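Local coordinates for protein 2-nitropropane dioxygenase (Streptomyces ansochromogenes, PDB 3BW2) that uses FMN to oxidise nitroalkanes and probably acts as a nitronate monooxygenase that converts alkyl nitronates to carbonyl compounds with molecular oxygen, at residues 67-76 and 107-118; 246-254 and 312-320. All coordinates share one frame; numbering follows the deposited sequence.

In the fold
Both contacts belong to the FMN-binding TIM barrel and are partly buried, but they sit on different parts of it. Contact 1 joins barrel strand 65-70 and the loop after it to helix 111-120. It runs from buried Val67, Val69 and Leu118 to an exposed end where Glu75 and Leu76 meet Arg107. Contact 2 pairs helix 250-255 with the loop that follows helix 296-311. It is smaller, with no exposed touching residue. Contact 1 mixes ring packing, a charged cluster and bridging waters, and meets the pyrimidine end of the flavin. Contact 2 rests on proline, methionine and one histidine bond, and meets the dimethylbenzene end. Their nearest atoms are about 8 Å apart.

Contact 1: 67-76 and 107-118; sequences VNVFMPQPEL and RDDGYDAKLAVL. With FMN (flavin mononucleotide), chain B.
Tyr111 turns its CG away from its own backbone N (chi1 -171°), which lays the ring against Pro72. Met71 bends at chi2 and chi3, and this brings its sulfur alongside the same ring. The contact packs strand 65-70 of the TIM barrel against helix 111-120, which runs nearly antiparallel to it. Pro72 CD sits over one ring face, 3.6 Å from the centroid of Tyr111, as a CH-pi contact. Leu115 CD1 lies on the opposite face, toward the rim. Met71 SD approaches obliquely, a Met-aromatic contact 4.8 Å from the Tyr111 centroid. With an alanine replacing Tyr111, Pro72 and Met71 would probably lose their aromatic partner, and a gap would open beside Leu115. Deeper in, Val69 CG1 and Leu118 CD1 meet tip to tip at 3.9 Å.

Beyond the strand, Gln73 N donates to Arg107 O at 2.9 Å. Water 3 also donates to this oxygen and to Met71 O. The Arg107 guanidinium stacks on the side chain of Glu75, with CG over its centre. Its NH1 forms a salt bridge with Asp296.

Asp109 OD2 forms a salt bridge with Lys114 NZ at 3.1 Å and also accepts from Tyr44 N. Water 2 joins both groups to Phe70 N. On the flavin side, Asn68 OD1 accepts from FMN N3 at 2.9 Å, while Asn68 ND2 is hydrogen-bonded to Ser127 OG. Phe70 turns its ring edge to the flavin, with CZ 3.3 Å from FMN O4.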
loop_
_atom_site.group_PDB
_atom_site.type_symbol
_atom_site.label_atom_id
_atom_site.label_comp_id
_atom_site.label_asym_id
_atom_site.label_seq_id
_atom_site.Cartn_x
_atom_site.Cartn_y
_atom_site.Cartn_z
ATOM N N VAL A 67 -18.568 13.505 -13.619
ATOM C CA VAL A 67 -18.437 14.743 -12.866
ATOM C C VAL A 67 -18.346 14.303 -11.403
ATOM O O VAL A 67 -19.165 13.515 -10.933
ATOM C CB VAL A 67 -19.668 15.676 -13.059
ATOM C CG1 VAL A 67 -19.510 16.931 -12.204
ATOM C CG2 VAL A 67 -19.810 16.061 -14.528
ATOM N N ASN A 68 -17.346 14.805 -10.691
ATOM C CA ASN A 68 -17.148 14.433 -9.295
ATOM C C ASN A 68 -17.531 15.573 -8.361
ATOM O O ASN A 68 -17.223 16.731 -8.628
ATOM C CB ASN A 68 -15.678 14.023 -9.095
ATOM C CG ASN A 68 -15.306 13.823 -7.637
ATOM O OD1 ASN A 68 -14.853 14.754 -6.970
ATOM N ND2 ASN A 68 -15.496 12.608 -7.137
ATOM N N VAL A 69 -18.223 15.248 -7.274
ATOM C CA VAL A 69 -18.622 16.276 -6.318
ATOM C C VAL A 69 -18.209 15.902 -4.892
ATOM O O VAL A 69 -18.140 14.720 -4.543
ATOM C CB VAL A 69 -20.152 16.535 -6.354
ATOM C CG1 VAL A 69 -20.597 16.834 -7.778
ATOM C CG2 VAL A 69 -20.893 15.354 -5.804
ATOM N N PHE A 70 -17.912 16.915 -4.082
ATOM C CA PHE A 70 -17.508 16.689 -2.698
ATOM C C PHE A 70 -18.723 16.694 -1.780
ATOM O O PHE A 70 -19.637 17.507 -1.951
ATOM C CB PHE A 70 -16.542 17.776 -2.219
ATOM C CG PHE A 70 -15.236 17.817 -2.961
ATOM C CD1 PHE A 70 -14.803 16.732 -3.718
ATOM C CD2 PHE A 70 -14.402 18.930 -2.850
ATOM C CE1 PHE A 70 -13.559 16.752 -4.350
ATOM C CE2 PHE A 70 -13.157 18.960 -3.478
ATOM C CZ PHE A 70 -12.735 17.868 -4.228
ATOM N N MET A 71 -18.728 15.785 -0.811
ATOM C CA MET A 71 -19.815 15.707 0.151
ATOM C C MET A 71 -19.655 16.852 1.138
ATOM O O MET A 71 -18.530 17.222 1.493
ATOM C CB MET A 71 -19.764 14.389 0.929
ATOM C CG MET A 71 -19.995 13.143 0.102
ATOM S SD MET A 71 -21.624 13.166 -0.662
ATOM C CE MET A 71 -22.673 13.284 0.776
ATOM N N PRO A 72 -20.776 17.443 1.584
ATOM C CA PRO A 72 -20.679 18.544 2.544
ATOM C C PRO A 72 -19.995 18.012 3.800
ATOM O O PRO A 72 -20.148 16.840 4.143
ATOM C CB PRO A 72 -22.140 18.911 2.798
ATOM C CG PRO A 72 -22.795 18.596 1.491
ATOM C CD PRO A 72 -22.162 17.269 1.118
ATOM N N GLN A 73 -19.236 18.864 4.480
ATOM C CA GLN A 73 -18.547 18.446 5.689
ATOM C C GLN A 73 -19.123 19.168 6.902
ATOM O O GLN A 73 -19.368 20.371 6.861
ATOM C CB GLN A 73 -17.046 18.738 5.578
ATOM C CG GLN A 73 -16.349 18.050 4.413
ATOM C CD GLN A 73 -16.525 16.541 4.424
ATOM O OE1 GLN A 73 -17.301 15.985 3.644
ATOM N NE2 GLN A 73 -15.809 15.870 5.317
ATOM N N PRO A 74 -19.352 18.435 7.999
ATOM C CA PRO A 74 -19.903 19.045 9.213
ATOM C C PRO A 74 -18.877 19.942 9.895
ATOM O O PRO A 74 -17.673 19.731 9.763
ATOM C CB PRO A 74 -20.267 17.835 10.063
ATOM C CG PRO A 74 -19.177 16.873 9.722
ATOM C CD PRO A 74 -19.093 17.000 8.209
ATOM N N GLU A 75 -19.363 20.944 10.620
ATOM C CA GLU A 75 -18.488 21.869 11.331
ATOM C C GLU A 75 -17.766 21.127 12.454
ATOM O O GLU A 75 -18.259 20.117 12.952
ATOM C CB GLU A 75 -19.314 23.027 11.900
ATOM C CG GLU A 75 -18.504 24.081 12.633
ATOM C CD GLU A 75 -19.328 25.308 12.977
ATOM O OE1 GLU A 75 -18.790 26.218 13.643
ATOM O OE2 GLU A 75 -20.512 25.367 12.577
ATOM N N LEU A 76 -16.594 21.616 12.846
ATOM C CA LEU A 76 -15.834 20.970 13.913
ATOM C C LEU A 76 -16.520 21.165 15.258
ATOM O O LEU A 76 -16.693 22.294 15.714
ATOM C CB LEU A 76 -14.413 21.533 13.981
ATOM C CG LEU A 76 -13.512 21.332 12.761
ATOM C CD1 LEU A 76 -13.971 22.223 11.613
ATOM C CD2 LEU A 76 -12.082 21.664 13.145
ATOM N N ARG A 107 -18.631 24.865 3.803
ATOM C CA ARG A 107 -18.375 23.452 4.059
ATOM C C ARG A 107 -19.201 22.538 3.155
ATOM O O ARG A 107 -18.941 21.337 3.071
ATOM C CB ARG A 107 -18.677 23.114 5.520
ATOM C CG ARG A 107 -17.748 23.769 6.522
ATOM C CD ARG A 107 -17.911 23.134 7.894
ATOM N NE ARG A 107 -16.903 23.604 8.840
ATOM C CZ ARG A 107 -16.825 24.851 9.292
ATOM N NH1 ARG A 107 -15.873 25.188 10.152
ATOM N NH2 ARG A 107 -17.703 25.761 8.888
ATOM N N ASP A 108 -20.195 23.115 2.485
ATOM C CA ASP A 108 -21.083 22.366 1.597
ATOM C C ASP A 108 -20.559 22.281 0.163
ATOM O O ASP A 108 -20.933 21.386 -0.587
ATOM C CB ASP A 108 -22.458 23.024 1.594
ATOM C CG ASP A 108 -22.401 24.464 1.141
ATOM O OD1 ASP A 108 -22.341 24.704 -0.081
ATOM O OD2 ASP A 108 -22.394 25.357 2.010
ATOM N N ASP A 109 -19.704 23.227 -0.212
ATOM C CA ASP A 109 -19.118 23.278 -1.549
ATOM C C ASP A 109 -20.172 23.279 -2.664
ATOM O O ASP A 109 -19.985 22.655 -3.712
ATOM C CB ASP A 109 -18.142 22.106 -1.741
ATOM C CG ASP A 109 -17.209 22.311 -2.926
ATOM O OD1 ASP A 109 -16.662 23.423 -3.060
ATOM O OD2 ASP A 109 -17.007 21.365 -3.719
ATOM N N GLY A 110 -21.278 23.981 -2.425
ATOM C CA GLY A 110 -22.345 24.080 -3.410
ATOM C C GLY A 110 -23.071 22.788 -3.730
ATOM O O GLY A 110 -23.706 22.669 -4.776
ATOM N N TYR A 111 -22.986 21.823 -2.823
ATOM C CA TYR A 111 -23.623 20.519 -2.997
ATOM C C TYR A 111 -25.063 20.565 -3.526
ATOM O O TYR A 111 -25.379 19.945 -4.543
ATOM C CB TYR A 111 -23.606 19.781 -1.662
ATOM C CG TYR A 111 -24.034 18.338 -1.735
ATOM C CD1 TYR A 111 -23.261 17.396 -2.411
ATOM C CD2 TYR A 111 -25.189 17.900 -1.081
ATOM C CE1 TYR A 111 -23.620 16.049 -2.428
ATOM C CE2 TYR A 111 -25.557 16.557 -1.091
ATOM C CZ TYR A 111 -24.767 15.637 -1.762
ATOM O OH TYR A 111 -25.109 14.300 -1.749
ATOM N N ASP A 112 -25.935 21.291 -2.832
ATOM C CA ASP A 112 -27.337 21.382 -3.238
ATOM C C ASP A 112 -27.526 21.954 -4.636
ATOM O O ASP A 112 -28.294 21.415 -5.431
ATOM C CB ASP A 112 -28.146 22.218 -2.235
ATOM C CG ASP A 112 -28.250 21.554 -0.871
ATOM O OD1 ASP A 112 -28.017 20.333 -0.784
ATOM O OD2 ASP A 112 -28.579 22.249 0.113
ATOM N N ALA A 113 -26.829 23.044 -4.933
ATOM C CA ALA A 113 -26.936 23.680 -6.242
ATOM C C ALA A 113 -26.349 22.796 -7.340
ATOM O O ALA A 113 -26.864 22.752 -8.464
ATOM C CB ALA A 113 -26.232 25.030 -6.222
ATOM N N LYS A 114 -25.271 22.087 -7.021
ATOM C CA LYS A 114 -24.646 21.211 -8.005
ATOM C C LYS A 114 -25.556 20.029 -8.323
ATOM O O LYS A 114 -25.679 19.632 -9.481
ATOM C CB LYS A 114 -23.277 20.744 -7.497
ATOM C CG LYS A 114 -22.256 21.880 -7.473
ATOM C CD LYS A 114 -20.933 21.484 -6.827
ATOM C CE LYS A 114 -19.969 22.667 -6.833
ATOM N NZ LYS A 114 -18.747 22.421 -6.017
ATOM N N LEU A 115 -26.207 19.477 -7.299
ATOM C CA LEU A 115 -27.122 18.356 -7.505
ATOM C C LEU A 115 -28.295 18.797 -8.375
ATOM O O LEU A 115 -28.789 18.033 -9.206
ATOM C CB LEU A 115 -27.659 17.831 -6.169
ATOM C CG LEU A 115 -26.731 16.959 -5.321
ATOM C CD1 LEU A 115 -27.467 16.494 -4.072
ATOM C CD2 LEU A 115 -26.270 15.753 -6.133
ATOM N N ALA A 116 -28.739 20.032 -8.175
ATOM C CA ALA A 116 -29.850 20.571 -8.954
ATOM C C ALA A 116 -29.452 20.577 -10.429
ATOM O O ALA A 116 -30.233 20.193 -11.303
ATOM C CB ALA A 116 -30.178 21.987 -8.484
ATOM N N VAL A 117 -28.223 21.002 -10.698
ATOM C CA VAL A 117 -27.720 21.043 -12.064
ATOM C C VAL A 117 -27.603 19.641 -12.664
ATOM O O VAL A 117 -28.046 19.394 -13.788
ATOM C CB VAL A 117 -26.335 21.728 -12.122
ATOM C CG1 VAL A 117 -25.699 21.515 -13.489
ATOM C CG2 VAL A 117 -26.483 23.219 -11.843
ATOM N N LEU A 118 -27.009 18.724 -11.906
ATOM C CA LEU A 118 -26.813 17.353 -12.369
ATOM C C LEU A 118 -28.119 16.589 -12.566
ATOM O O LEU A 118 -28.184 15.647 -13.358
ATOM C CB LEU A 118 -25.900 16.607 -11.392
ATOM C CG LEU A 118 -24.487 17.204 -11.341
ATOM C CD1 LEU A 118 -23.719 16.667 -10.142
ATOM C CD2 LEU A 118 -23.767 16.884 -12.648
HETATM N N1 FMN B . -10.533 12.573 -6.255
HETATM C C2 FMN B . -11.838 13.094 -6.219
HETATM O O2 FMN B . -12.793 12.348 -6.020
HETATM N N3 FMN B . -12.064 14.446 -6.415
HETATM C C4 FMN B . -11.041 15.348 -6.660
HETATM O O4 FMN B . -11.296 16.554 -6.837
HETATM C C4A FMN B . -9.714 14.841 -6.716
HETATM N N5 FMN B . -8.640 15.686 -6.985
HETATM C C5A FMN B . -7.331 15.205 -7.075
HETATM C C6 FMN B . -6.274 16.102 -7.375
HETATM C C7 FMN B . -4.907 15.668 -7.489
HETATM C C7M FMN B . -4.093 16.466 -8.535
HETATM C C8 FMN B . -4.698 14.250 -7.317
HETATM C C8M FMN B . -3.587 13.480 -8.032
HETATM C C9 FMN B . -5.749 13.336 -6.989
HETATM C C9A FMN B . -7.077 13.811 -6.871
HETATM N N10 FMN B . -8.160 12.942 -6.572
HETATM C C10 FMN B . -9.479 13.441 -6.505
HETATM C "C1'" FMN B . -7.905 11.489 -6.164
HETATM C "C2'" FMN B . -8.163 10.604 -7.410
HETATM O "O2'" FMN B . -9.557 10.356 -7.511
HETATM C "C3'" FMN B . -7.465 9.204 -7.312
HETATM O "O3'" FMN B . -7.956 8.592 -6.119
HETATM C "C4'" FMN B . -5.931 9.260 -7.234
HETATM O "O4'" FMN B . -5.477 10.163 -8.242
HETATM C "C5'" FMN B . -5.314 7.849 -7.471
HETATM O "O5'" FMN B . -3.860 7.871 -7.408
HETATM P P FMN B . -2.816 8.175 -8.630
HETATM O O1P FMN B . -3.799 7.514 -9.537
HETATM O O2P FMN B . -1.887 7.408 -7.707
HETATM O O3P FMN B . -3.075 9.634 -8.304
HETATM O O HOH W 1 -20.448 19.488 -3.425
HETATM O O HOH W 2 -18.373 19.566 -4.974
HETATM O O HOH W 3 -17.368 19.822 1.219
#

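Contact 2: 246-254 and 312-320. With FMN (flavin mononucleotide), chain B.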
loop_
_atom_site.group_PDB
_atom_site.type_symbol
_atom_site.label_atom_id
_atom_site.label_comp_id
_atom_site.label_asym_id
_atom_site.label_seq_id
_atom_site.Cartn_x
_atom_site.Cartn_y
_atom_site.Cartn_z
ATOM N N SER A 246 -3.632 18.362 -19.168
ATOM C CA SER A 246 -3.778 18.634 -17.743
ATOM C C SER A 246 -3.503 20.098 -17.467
ATOM O O SER A 246 -2.552 20.674 -18.002
ATOM C CB SER A 246 -2.806 17.788 -16.921
ATOM O OG SER A 246 -2.716 18.300 -15.604
ATOM N N GLY A 247 -4.329 20.697 -16.616
ATOM C CA GLY A 247 -4.147 22.098 -16.298
ATOM C C GLY A 247 -3.303 22.324 -15.062
ATOM O O GLY A 247 -3.268 23.432 -14.533
ATOM N N ALA A 248 -2.627 21.279 -14.593
ATOM C CA ALA A 248 -1.779 21.396 -13.412
ATOM C C ALA A 248 -0.641 22.366 -13.707
ATOM O O ALA A 248 -0.099 22.372 -14.806
ATOM C CB ALA A 248 -1.214 20.033 -13.029
ATOM N N PRO A 249 -0.271 23.202 -12.724
ATOM C CA PRO A 249 0.808 24.176 -12.892
ATOM C C PRO A 249 2.107 23.507 -13.324
ATOM O O PRO A 249 2.378 22.363 -12.949
ATOM C CB PRO A 249 0.920 24.805 -11.506
ATOM C CG PRO A 249 -0.487 24.732 -10.994
ATOM C CD PRO A 249 -0.893 23.335 -11.394
ATOM N N GLY A 250 2.905 24.229 -14.107
ATOM C CA GLY A 250 4.168 23.691 -14.581
ATOM C C GLY A 250 5.076 23.195 -13.469
ATOM O O GLY A 250 5.683 22.132 -13.603
ATOM N N PRO A 251 5.206 23.943 -12.360
ATOM C CA PRO A 251 6.073 23.495 -11.263
ATOM C C PRO A 251 5.575 22.181 -10.656
ATOM O O PRO A 251 6.355 21.397 -10.103
ATOM C CB PRO A 251 6.000 24.656 -10.265
ATOM C CG PRO A 251 5.741 25.841 -11.143
ATOM C CD PRO A 251 4.722 25.312 -12.118
ATOM N N HIS A 252 4.268 21.952 -10.762
ATOM C CA HIS A 252 3.662 20.739 -10.231
ATOM C C HIS A 252 3.978 19.567 -11.163
ATOM O O HIS A 252 4.373 18.492 -10.714
ATOM C CB HIS A 252 2.146 20.939 -10.085
ATOM C CG HIS A 252 1.457 19.843 -9.333
ATOM N ND1 HIS A 252 0.183 19.980 -8.823
ATOM C CD2 HIS A 252 1.851 18.584 -9.023
ATOM C CE1 HIS A 252 -0.178 18.853 -8.235
ATOM N NE2 HIS A 252 0.816 17.989 -8.343
ATOM N N LYS A 253 3.811 19.774 -12.465
ATOM C CA LYS A 253 4.118 18.726 -13.429
ATOM C C LYS A 253 5.612 18.402 -13.376
ATOM O O LYS A 253 6.010 17.241 -13.449
ATOM C CB LYS A 253 3.748 19.168 -14.849
ATOM C CG LYS A 253 2.259 19.337 -15.108
ATOM C CD LYS A 253 2.008 19.710 -16.564
ATOM C CE LYS A 253 0.519 19.687 -16.893
ATOM N NZ LYS A 253 0.262 20.046 -18.316
ATOM N N ARG A 254 6.439 19.434 -13.235
ATOM C CA ARG A 254 7.887 19.248 -13.189
ATOM C C ARG A 254 8.354 18.478 -11.956
ATOM O O ARG A 254 9.273 17.664 -12.033
ATOM C CB ARG A 254 8.594 20.610 -13.250
ATOM C CG ARG A 254 8.490 21.303 -14.614
ATOM C CD ARG A 254 9.449 22.487 -14.748
ATOM N NE ARG A 254 9.011 23.669 -14.008
ATOM C CZ ARG A 254 8.101 24.535 -14.449
ATOM N NH1 ARG A 254 7.523 24.358 -15.629
ATOM N NH2 ARG A 254 7.771 25.584 -13.711
ATOM N N GLY A 312 5.838 30.332 -8.955
ATOM C CA GLY A 312 6.462 29.137 -9.490
ATOM C C GLY A 312 7.264 28.397 -8.434
ATOM O O GLY A 312 8.149 27.604 -8.759
ATOM N N ASP A 313 6.946 28.649 -7.165
ATOM C CA ASP A 313 7.646 28.015 -6.048
ATOM C C ASP A 313 6.968 26.722 -5.598
ATOM O O ASP A 313 6.024 26.741 -4.807
ATOM C CB ASP A 313 7.744 29.002 -4.879
ATOM C CG ASP A 313 8.327 28.374 -3.624
ATOM O OD1 ASP A 313 9.011 27.331 -3.725
ATOM O OD2 ASP A 313 8.102 28.936 -2.532
ATOM N N ALA A 314 7.469 25.600 -6.106
ATOM C CA ALA A 314 6.916 24.288 -5.788
ATOM C C ALA A 314 7.007 23.915 -4.308
ATOM O O ALA A 314 6.288 23.032 -3.848
ATOM C CB ALA A 314 7.611 23.216 -6.639
ATOM N N GLN A 315 7.879 24.584 -3.559
ATOM C CA GLN A 315 8.039 24.276 -2.138
ATOM C C GLN A 315 6.876 24.764 -1.274
ATOM O O GLN A 315 6.757 24.372 -0.112
ATOM C CB GLN A 315 9.340 24.877 -1.599
ATOM C CG GLN A 315 10.615 24.375 -2.261
ATOM C CD GLN A 315 10.830 22.881 -2.095
ATOM O OE1 GLN A 315 10.409 22.283 -1.106
ATOM N NE2 GLN A 315 11.506 22.275 -3.059
ATOM N N GLY A 316 6.021 25.614 -1.836
ATOM C CA GLY A 316 4.890 26.123 -1.076
ATOM C C GLY A 316 3.565 25.688 -1.669
ATOM O O GLY A 316 2.503 26.193 -1.302
ATOM N N MET A 317 3.626 24.733 -2.587
ATOM C CA MET A 317 2.428 24.235 -3.246
ATOM C C MET A 317 2.007 22.855 -2.755
ATOM O O MET A 317 2.819 22.100 -2.211
ATOM C CB MET A 317 2.662 24.178 -4.757
ATOM C CG MET A 317 2.885 25.534 -5.404
ATOM S SD MET A 317 3.414 25.371 -7.111
ATOM C CE MET A 317 1.973 24.617 -7.831
ATOM N N ALA A 318 0.728 22.540 -2.952
ATOM C CA ALA A 318 0.190 21.236 -2.581
ATOM C C ALA A 318 0.438 20.326 -3.781
ATOM O O ALA A 318 -0.408 20.193 -4.661
ATOM C CB ALA A 318 -1.310 21.342 -2.293
ATOM N N LEU A 319 1.611 19.702 -3.805
ATOM C CA LEU A 319 2.010 18.824 -4.902
ATOM C C LEU A 319 1.372 17.427 -4.865
ATOM O O LEU A 319 2.069 16.417 -4.749
ATOM C CB LEU A 319 3.539 18.709 -4.902
ATOM C CG LEU A 319 4.292 20.050 -4.953
ATOM C CD1 LEU A 319 5.796 19.814 -4.888
ATOM C CD2 LEU A 319 3.923 20.797 -6.237
ATOM N N TRP A 320 0.049 17.370 -4.971
ATOM C CA TRP A 320 -0.668 16.095 -4.944
ATOM C C TRP A 320 -0.047 15.105 -5.935
ATOM O O TRP A 320 0.163 15.431 -7.105
ATOM C CB TRP A 320 -2.139 16.299 -5.320
ATOM C CG TRP A 320 -2.888 17.323 -4.516
ATOM C CD1 TRP A 320 -3.829 18.195 -4.992
ATOM C CD2 TRP A 320 -2.809 17.556 -3.102
ATOM N NE1 TRP A 320 -4.340 18.951 -3.968
ATOM C CE2 TRP A 320 -3.732 18.581 -2.796
ATOM C CE3 TRP A 320 -2.048 17.001 -2.064
ATOM C CZ2 TRP A 320 -3.916 19.064 -1.495
ATOM C CZ3 TRP A 320 -2.230 17.483 -0.769
ATOM C CH2 TRP A 320 -3.157 18.504 -0.498
HETATM N N1 FMN B . -10.533 12.573 -6.255
HETATM C C2 FMN B . -11.838 13.094 -6.219
HETATM O O2 FMN B . -12.793 12.348 -6.020
HETATM N N3 FMN B . -12.064 14.446 -6.415
HETATM C C4 FMN B . -11.041 15.348 -6.660
HETATM O O4 FMN B . -11.296 16.554 -6.837
HETATM C C4A FMN B . -9.714 14.841 -6.716
HETATM N N5 FMN B . -8.640 15.686 -6.985
HETATM C C5A FMN B . -7.331 15.205 -7.075
HETATM C C6 FMN B . -6.274 16.102 -7.375
HETATM C C7 FMN B . -4.907 15.668 -7.489
HETATM C C7M FMN B . -4.093 16.466 -8.535
HETATM C C8 FMN B . -4.698 14.250 -7.317
HETATM C C8M FMN B . -3.587 13.480 -8.032
HETATM C C9 FMN B . -5.749 13.336 -6.989
HETATM C C9A FMN B . -7.077 13.811 -6.871
HETATM N N10 FMN B . -8.160 12.942 -6.572
HETATM C C10 FMN B . -9.479 13.441 -6.505
HETATM C "C1'" FMN B . -7.905 11.489 -6.164
HETATM C "C2'" FMN B . -8.163 10.604 -7.410
HETATM O "O2'" FMN B . -9.557 10.356 -7.511
HETATM C "C3'" FMN B . -7.465 9.204 -7.312
HETATM O "O3'" FMN B . -7.956 8.592 -6.119
HETATM C "C4'" FMN B . -5.931 9.260 -7.234
HETATM O "O4'" FMN B . -5.477 10.163 -8.242
HETATM C "C5'" FMN B . -5.314 7.849 -7.471
HETATM O "O5'" FMN B . -3.860 7.871 -7.408
HETATM P P FMN B . -2.816 8.175 -8.630
HETATM O O1P FMN B . -3.799 7.514 -9.537
HETATM O O2P FMN B . -1.887 7.408 -7.707
HETATM O O3P FMN B . -3.075 9.634 -8.304
HETATM O O HOH W 4 9.036 26.996 -11.249
#
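His252 NE2 donates to Trp320 O at 2.9 Å, the one direct hydrogen bond between 246-254 and 312-320. The acceptor lies in the imidazole plane and the N-H...O angle is 159°. This bond fixes the ring's rotation and places the proton on NE2. A water bridges the outer end, accepting from Arg254 NH2 and donating to Gly312 O.

One CH-pi contact adds to the bond. Leu319 CA lies over a face of the His252 ring, 4.0 Å from its centroid. The Leu319 and His252 side chains run alongside in opposite senses, with Leu319 CD2 4.1 Å from His252 CG.

Segment 246-254 leads into the short helix 250-255; segment 312-320 is the loop that leaves helix 296-311, which is closed by a Schellman motif at Gly312. Both come after the last TIM-barrel strand, 233-236.

Most apolar contacts come from Pro249, at the N-cap, and Pro251, in the first turn. Met317 bends at chi3 (65°), and its CE reaches Pro249 CB at 3.8 Å. Its SD touches Pro251 CB at 4.1 Å. Pro251 CG packs on Gly312 CA at 3.8 Å. Toward the cofactor, Trp320 CB lies 3.6 Å from FMN C7, and the Trp320 indole meets His179 edge-to-face.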